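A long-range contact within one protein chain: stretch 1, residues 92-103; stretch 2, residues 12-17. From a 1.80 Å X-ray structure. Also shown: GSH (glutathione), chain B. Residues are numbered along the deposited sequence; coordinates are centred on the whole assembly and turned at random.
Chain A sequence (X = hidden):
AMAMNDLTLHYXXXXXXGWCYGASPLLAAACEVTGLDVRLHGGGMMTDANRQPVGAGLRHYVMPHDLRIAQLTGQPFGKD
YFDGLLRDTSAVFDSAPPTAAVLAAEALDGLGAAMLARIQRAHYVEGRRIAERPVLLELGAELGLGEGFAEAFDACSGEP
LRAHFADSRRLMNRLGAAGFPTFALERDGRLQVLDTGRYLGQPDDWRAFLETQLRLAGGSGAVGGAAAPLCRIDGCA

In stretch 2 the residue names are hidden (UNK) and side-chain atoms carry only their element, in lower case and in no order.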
ATOM      1  N   VAL A  92      -3.037 -12.212  12.333  1.00 33.11           N
ATOM      2  CA  VAL A  92      -2.382 -12.803  11.172  1.00 28.31           C
ATOM      3  C   VAL A  92      -2.007 -11.691  10.202  1.00 25.23           C
ATOM      4  O   VAL A  92      -2.823 -10.807   9.912  1.00 21.88           O
ATOM      5  CB  VAL A  92      -3.269 -13.867  10.493  1.00 36.86           C
ATOM      6  CG1 VAL A  92      -4.616 -13.284  10.080  1.00 37.73           C
ATOM      7  CG2 VAL A  92      -2.554 -14.479   9.297  1.00 37.35           C
ATOM      8  N   PHE A  93      -0.764 -11.720   9.727  1.00 18.74           N
ATOM      9  CA  PHE A  93      -0.305 -10.786   8.703  1.00 19.17           C
ATOM     10  C   PHE A  93      -0.534 -11.446   7.350  1.00 25.42           C
ATOM     11  O   PHE A  93       0.278 -12.248   6.885  1.00 24.90           O
ATOM     12  CB  PHE A  93       1.155 -10.401   8.919  1.00 28.14           C
ATOM     13  CG  PHE A  93       1.349  -9.316   9.943  1.00 31.51           C
ATOM     14  CD1 PHE A  93       0.409  -9.105  10.939  1.00 37.60           C
ATOM     15  CD2 PHE A  93       2.463  -8.493   9.898  1.00 33.39           C
ATOM     16  CE1 PHE A  93       0.583  -8.107  11.878  1.00 41.48           C
ATOM     17  CE2 PHE A  93       2.642  -7.493  10.835  1.00 34.43           C
ATOM     18  CZ  PHE A  93       1.701  -7.300  11.825  1.00 38.94           C
ATOM     19  N   ASP A  94      -1.663 -11.112   6.730  1.00 13.83           N
ATOM     20  CA  ASP A  94      -2.093 -11.666   5.452  1.00 13.89           C
ATOM     21  C   ASP A  94      -2.281 -10.508   4.486  1.00 11.47           C
ATOM     22  O   ASP A  94      -3.134  -9.644   4.714  1.00 12.88           O
ATOM     23  CB  ASP A  94      -3.397 -12.454   5.625  1.00 16.17           C
ATOM     24  CG  ASP A  94      -3.784 -13.250   4.385  1.00 22.71           C
ATOM     25  OD1 ASP A  94      -4.713 -14.088   4.487  1.00 20.73           O
ATOM     26  OD2 ASP A  94      -3.173 -13.033   3.312  1.00 17.80           O
ATOM     27  N   SER A  95      -1.494 -10.490   3.408  1.00 11.87           N
ATOM     28  CA  SER A  95      -1.553  -9.375   2.469  1.00 10.95           C
ATOM     29  C   SER A  95      -2.765  -9.440   1.550  1.00 12.05           C
ATOM     30  O   SER A  95      -3.096  -8.436   0.909  1.00 12.09           O
ATOM     31  CB  SER A  95      -0.278  -9.331   1.626  1.00 15.19           C
ATOM     32  OG  SER A  95       0.854  -9.027   2.425  1.00 17.71           O
ATOM     33  N   ALA A  96      -3.434 -10.596   1.472  1.00  9.84           N
ATOM     34  CA  ALA A  96      -4.500 -10.748   0.481  1.00  9.68           C
ATOM     35  C   ALA A  96      -5.740  -9.937   0.830  1.00  9.18           C
ATOM     36  O   ALA A  96      -6.221  -9.188  -0.041  1.00 11.38           O
ATOM     37  CB  ALA A  96      -4.823 -12.232   0.278  1.00 10.69           C
ATOM     38  N   PRO A  97      -6.310 -10.017   2.032  1.00  8.65           N
ATOM     39  CA  PRO A  97      -7.543  -9.260   2.314  1.00  8.89           C
ATOM     40  C   PRO A  97      -7.362  -7.757   2.148  1.00  7.42           C
ATOM     41  O   PRO A  97      -8.200  -7.121   1.492  1.00  7.37           O
ATOM     42  CB  PRO A  97      -7.887  -9.651   3.762  1.00  9.58           C
ATOM     43  CG  PRO A  97      -7.267 -11.006   3.922  1.00 12.50           C
ATOM     44  CD  PRO A  97      -5.986 -10.939   3.142  1.00 10.57           C
ATOM     45  N   PRO A  98      -6.307  -7.136   2.703  1.00  7.10           N
ATOM     46  CA  PRO A  98      -6.167  -5.686   2.480  1.00  7.60           C
ATOM     47  C   PRO A  98      -5.972  -5.325   1.021  1.00  7.37           C
ATOM     48  O   PRO A  98      -6.432  -4.262   0.589  1.00  6.64           O
ATOM     49  CB  PRO A  98      -4.937  -5.301   3.315  1.00  8.17           C
ATOM     50  CG  PRO A  98      -4.272  -6.552   3.654  1.00  9.37           C
ATOM     51  CD  PRO A  98      -5.314  -7.610   3.684  1.00  7.90           C
ATOM     52  N   THR A  99      -5.281  -6.164   0.246  1.00  6.98           N
ATOM     53  CA  THR A  99      -5.144  -5.866  -1.176  1.00  7.07           C
ATOM     54  C   THR A  99      -6.493  -5.942  -1.881  1.00  7.36           C
ATOM     55  O   THR A  99      -6.810  -5.089  -2.718  1.00  6.79           O
ATOM     56  CB  THR A  99      -4.135  -6.809  -1.830  1.00  7.85           C
ATOM     57  OG1 THR A  99      -2.878  -6.712  -1.147  1.00  9.35           O
ATOM     58  CG2 THR A  99      -3.930  -6.431  -3.294  1.00  8.38           C
ATOM     59  N   ALA A 100      -7.308  -6.949  -1.547  1.00  8.33           N
ATOM     60  CA  ALA A 100      -8.653  -7.025  -2.109  1.00 11.38           C
ATOM     61  C   ALA A 100      -9.476  -5.791  -1.760  1.00  6.01           C
ATOM     62  O   ALA A 100     -10.287  -5.334  -2.575  1.00  8.67           O
ATOM     63  CB  ALA A 100      -9.360  -8.291  -1.623  1.00 11.47           C
ATOM     64  N   ALA A 101      -9.279  -5.235  -0.562  1.00  6.07           N
ATOM     65  CA  ALA A 101      -9.991  -4.016  -0.188  1.00  6.80           C
ATOM     66  C   ALA A 101      -9.567  -2.842  -1.063  1.00  6.59           C
ATOM     67  O   ALA A 101     -10.400  -2.011  -1.444  1.00  7.06           O
ATOM     68  CB  ALA A 101      -9.752  -3.701   1.290  1.00  6.62           C
ATOM     69  N   VAL A 102      -8.277  -2.759  -1.392  1.00  7.49           N
ATOM     70  CA  VAL A 102      -7.803  -1.710  -2.291  1.00  8.04           C
ATOM     71  C   VAL A 102      -8.415  -1.892  -3.675  1.00 11.09           C
ATOM     72  O   VAL A 102      -8.895  -0.935  -4.295  1.00  9.72           O
ATOM     73  CB  VAL A 102      -6.263  -1.715  -2.351  1.00  7.80           C
ATOM     74  CG1 VAL A 102      -5.766  -0.834  -3.484  1.00  8.85           C
ATOM     75  CG2 VAL A 102      -5.671  -1.281  -1.010  1.00  8.13           C
ATOM     76  N   LEU A 103      -8.403  -3.129  -4.180  1.00  7.27           N
ATOM     77  CA  LEU A 103      -9.034  -3.419  -5.465  1.00  9.29           C
ATOM     78  C   LEU A 103     -10.508  -3.041  -5.455  1.00  9.24           C
ATOM     79  O   LEU A 103     -11.009  -2.438  -6.412  1.00 13.79           O
ATOM     80  CB  LEU A 103      -8.875  -4.900  -5.807  1.00  9.54           C
ATOM     81  CG  LEU A 103      -7.505  -5.369  -6.292  1.00 14.83           C
ATOM     82  CD1 LEU A 103      -7.533  -6.865  -6.569  1.00 13.13           C
ATOM     83  CD2 LEU A 103      -7.099  -4.600  -7.536  1.00 20.83           C
ATOM     84  N   UNK A  12       4.191  -0.432  -7.338  1.00  9.41           N
ATOM     85  CA  UNK A  12       4.167  -1.790  -6.808  1.00  9.52           C
ATOM     86  C   UNK A  12       4.313  -1.723  -5.293  1.00  8.91           C
ATOM     87  O   UNK A  12       5.328  -1.235  -4.784  1.00 10.23           O
ATOM     88  c   UNK A  12       4.247  -4.441  -8.794  1.00 17.51           C
ATOM     89  c   UNK A  12       5.056  -3.151  -8.842  1.00 17.76           C
ATOM     90  c   UNK A  12       5.285  -2.630  -7.423  1.00 12.56           C
ATOM     91  c   UNK A  12       6.383  -3.378  -9.547  1.00 20.96           C
ATOM     92  N   UNK A  13       3.309  -2.223  -4.577  1.00 10.33           N
ATOM     93  CA  UNK A  13       3.214  -2.040  -3.138  1.00 11.29           C
ATOM     94  C   UNK A  13       2.784  -3.342  -2.479  1.00 10.25           C
ATOM     95  O   UNK A  13       2.373  -4.301  -3.140  1.00  9.37           O
ATOM     96  c   UNK A  13      -1.826  -2.286  -3.408  1.00 13.01           C
ATOM     97  c   UNK A  13      -1.272  -2.344  -2.149  1.00 13.44           C
ATOM     98  c   UNK A  13       0.016  -1.903  -1.953  1.00 11.61           C
ATOM     99  c   UNK A  13       0.200  -1.361  -4.267  1.00 11.19           C
ATOM    100  o   UNK A  13      -3.113  -2.722  -3.601  1.00 12.61           O
ATOM    101  c   UNK A  13      -1.096  -1.793  -4.472  1.00  9.14           C
ATOM    102  c   UNK A  13       2.202  -0.943  -2.784  1.00  9.48           C
ATOM    103  c   UNK A  13       0.777  -1.401  -3.005  1.00  9.59           C
ATOM    104  N   UNK A  14       2.862  -3.353  -1.147  1.00 10.60           N
ATOM    105  CA  UNK A  14       2.155  -4.340  -0.354  1.00 11.13           C
ATOM    106  C   UNK A  14       1.686  -3.652   0.918  1.00 11.29           C
ATOM    107  O   UNK A  14       2.477  -2.928   1.550  1.00 13.89           O
ATOM    108  c   UNK A  14       3.002  -5.553   0.005  1.00 13.43           C
ATOM    109  o   UNK A  14       1.627  -7.472  -0.103  1.00 19.02           O
ATOM    110  o   UNK A  14       2.075  -6.648   1.895  1.00 14.53           O
ATOM    111  c   UNK A  14       2.188  -6.644   0.649  1.00 18.15           C
ATOM    112  N   UNK A  15       0.433  -3.850   1.321  1.00 11.42           N
ATOM    113  CA  UNK A  15      -0.083  -3.128   2.495  1.00 10.40           C
ATOM    114  C   UNK A  15       0.658  -3.427   3.791  1.00 12.81           C
ATOM    115  O   UNK A  15       0.627  -2.594   4.703  1.00 13.14           O
ATOM    116  c   UNK A  15      -0.580  -4.740   0.728  1.00 13.21           C
ATOM    117  c   UNK A  15      -1.552  -3.572   2.579  1.00 15.77           C
ATOM    118  c   UNK A  15      -1.863  -4.190   1.255  1.00 15.51           C
ATOM    119  N   UNK A  16       1.331  -4.572   3.903  1.00 12.26           N
ATOM    120  CA  UNK A  16       2.047  -4.927   5.122  1.00 10.53           C
ATOM    121  C   UNK A  16       3.545  -4.665   5.026  1.00 16.46           C
ATOM    122  O   UNK A  16       4.301  -5.109   5.898  1.00 16.88           O
ATOM    123  c   UNK A  16      -0.002  -8.127   5.842  1.00 23.03           C
ATOM    124  c   UNK A  16       1.788  -6.392   5.478  1.00 11.68           C
ATOM    125  c   UNK A  16       0.142  -6.167   7.354  1.00 17.15           C
ATOM    126  c   UNK A  16       0.350  -6.658   5.939  1.00 16.09           C
ATOM    127  N   UNK A  17       3.987  -3.962   3.988  1.00 12.62           N
ATOM    128  CA  UNK A  17       5.386  -3.590   3.833  1.00 13.89           C
ATOM    129  C   UNK A  17       5.618  -2.253   4.525  1.00 13.31           C
ATOM    130  O   UNK A  17       5.006  -1.244   4.155  1.00 12.89           O
ATOM    131  c   UNK A  17       5.759  -3.508   2.355  1.00 13.85           C
ATOM    132  s   UNK A  17       7.405  -2.839   2.056  1.00 20.91           S
TER
HETATM  133  N1  GSH B 301      13.034   0.564   0.225  1.00 32.11           N
HETATM  134  CA1 GSH B 301      13.863   0.051   1.302  1.00 34.30           C
HETATM  135  C1  GSH B 301      15.269   0.636   1.199  1.00 43.77           C
HETATM  136  O11 GSH B 301      16.271  -0.098   1.408  1.00 46.49           O
HETATM  137  O12 GSH B 301      15.427   1.851   0.904  1.00 48.65           O
HETATM  138  CB1 GSH B 301      13.934  -1.471   1.205  1.00 29.61           C
HETATM  139  CG1 GSH B 301      12.601  -1.989   0.675  1.00 33.43           C
HETATM  140  CD1 GSH B 301      12.311  -3.378   1.238  1.00 32.10           C
HETATM  141  OE1 GSH B 301      13.183  -4.021   1.720  1.00 34.75           O
HETATM  142  N2  GSH B 301      10.960  -3.904   1.183  1.00 26.75           N
HETATM  143  CA2 GSH B 301      10.672  -5.225   1.709  1.00 25.77           C
HETATM  144  C2  GSH B 301      10.926  -6.238   0.593  1.00 27.11           C
HETATM  145  O2  GSH B 301      10.288  -6.192  -0.408  1.00 21.67           O
HETATM  146  CB2 GSH B 301       9.213  -5.304   2.163  1.00 28.35           C
HETATM  147  SG2 GSH B 301       8.746  -3.854   3.161  1.00 33.81           S
HETATM  148  N3  GSH B 301      11.955  -7.250   0.747  1.00 35.66           N
HETATM  149  CA3 GSH B 301      12.205  -8.208  -0.315  1.00 39.97           C
HETATM  150  C3  GSH B 301      10.993  -9.120  -0.486  1.00 44.37           C
HETATM  151  O31 GSH B 301      10.524  -9.335  -1.635  1.00 49.23           O
HETATM  152  O32 GSH B 301      10.464  -9.655   0.522  1.00 46.51           O
HETATM  153  O   HOH W   1      -0.301  -6.785  -2.220  1.00 12.23           O

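Position 12 lies on a strand. Its side chain has four carbons and forks at the second. It does not reach stretch 1. The fork after one methylene carbon makes it Leu 12.

Position 13 ends the strand segment. One carbon leads to a six-carbon ring, and the ring bears one oxygen. The CA-to-CB bond points sideways, but the ring end comes nearer to the helix. The oxygen is 3.3 Å from Val 102 CG1 and 3.8 Å from Thr 99 CG2. A ring with a hydroxyl is Tyr 13. Val 102 CG1 also lies 4.2 Å from Tyr 13 CZ, an apolar contact that meets the ring obliquely.

Position 14 has two side-chain carbons, the second carrying two oxygens. One oxygen is 2.7 Å from Ser 95 OG. A carboxylate this short is Asp 14. Ser 95 OG donates to Asp 14 OD1 across this gap. The same OD1 accepts from the backbone N of position 16 at 3.0 Å. A water donates to both Asp 14 OD2, at 2.9 Å, and Thr 99 OG1, at 2.8 Å, and so bridges the stretches a second time.

Position 15 has three carbons that close a ring onto the backbone N. The ring packs on Pro 98 and Thr 99. The closed ring is Pro 15. Pro 15 CG lies 3.9 Å from Pro 98 CB, and Pro 15 CD lies 3.6 Å from Thr 99 OG1.

Position 16 has four carbons, forked at the second. Its CA-to-CB bond points toward stretch 1. One terminal carbon is 3.5 Å from Asp 94 N and 4.0 Å from Phe 93 CB; the other lies over one face of the Phe 93 ring. This is Leu 16, and those carbons are CD1 and CD2 respectively.

Position 17 has one carbon and one sulfur. It points away from stretch 1 and touches nothing there. The sulfur is 2.0 Å from GSH SG2, a covalent bond. This is Cys 17, joined to glutathione as a mixed disulfide.

The contact combines packing with a polar link. Leu 16 packs on Phe 93, Pro 15 on Pro 98, and Tyr 13 on Val 102. Asp 14 ties the loop to Ser 95. The type I turn from Asp 14 to Cys 17 carries Pro 15 and Leu 16 toward stretch 1 while Cys 17 faces the glutathione.

Stretch 2 12-17: LYDPLC
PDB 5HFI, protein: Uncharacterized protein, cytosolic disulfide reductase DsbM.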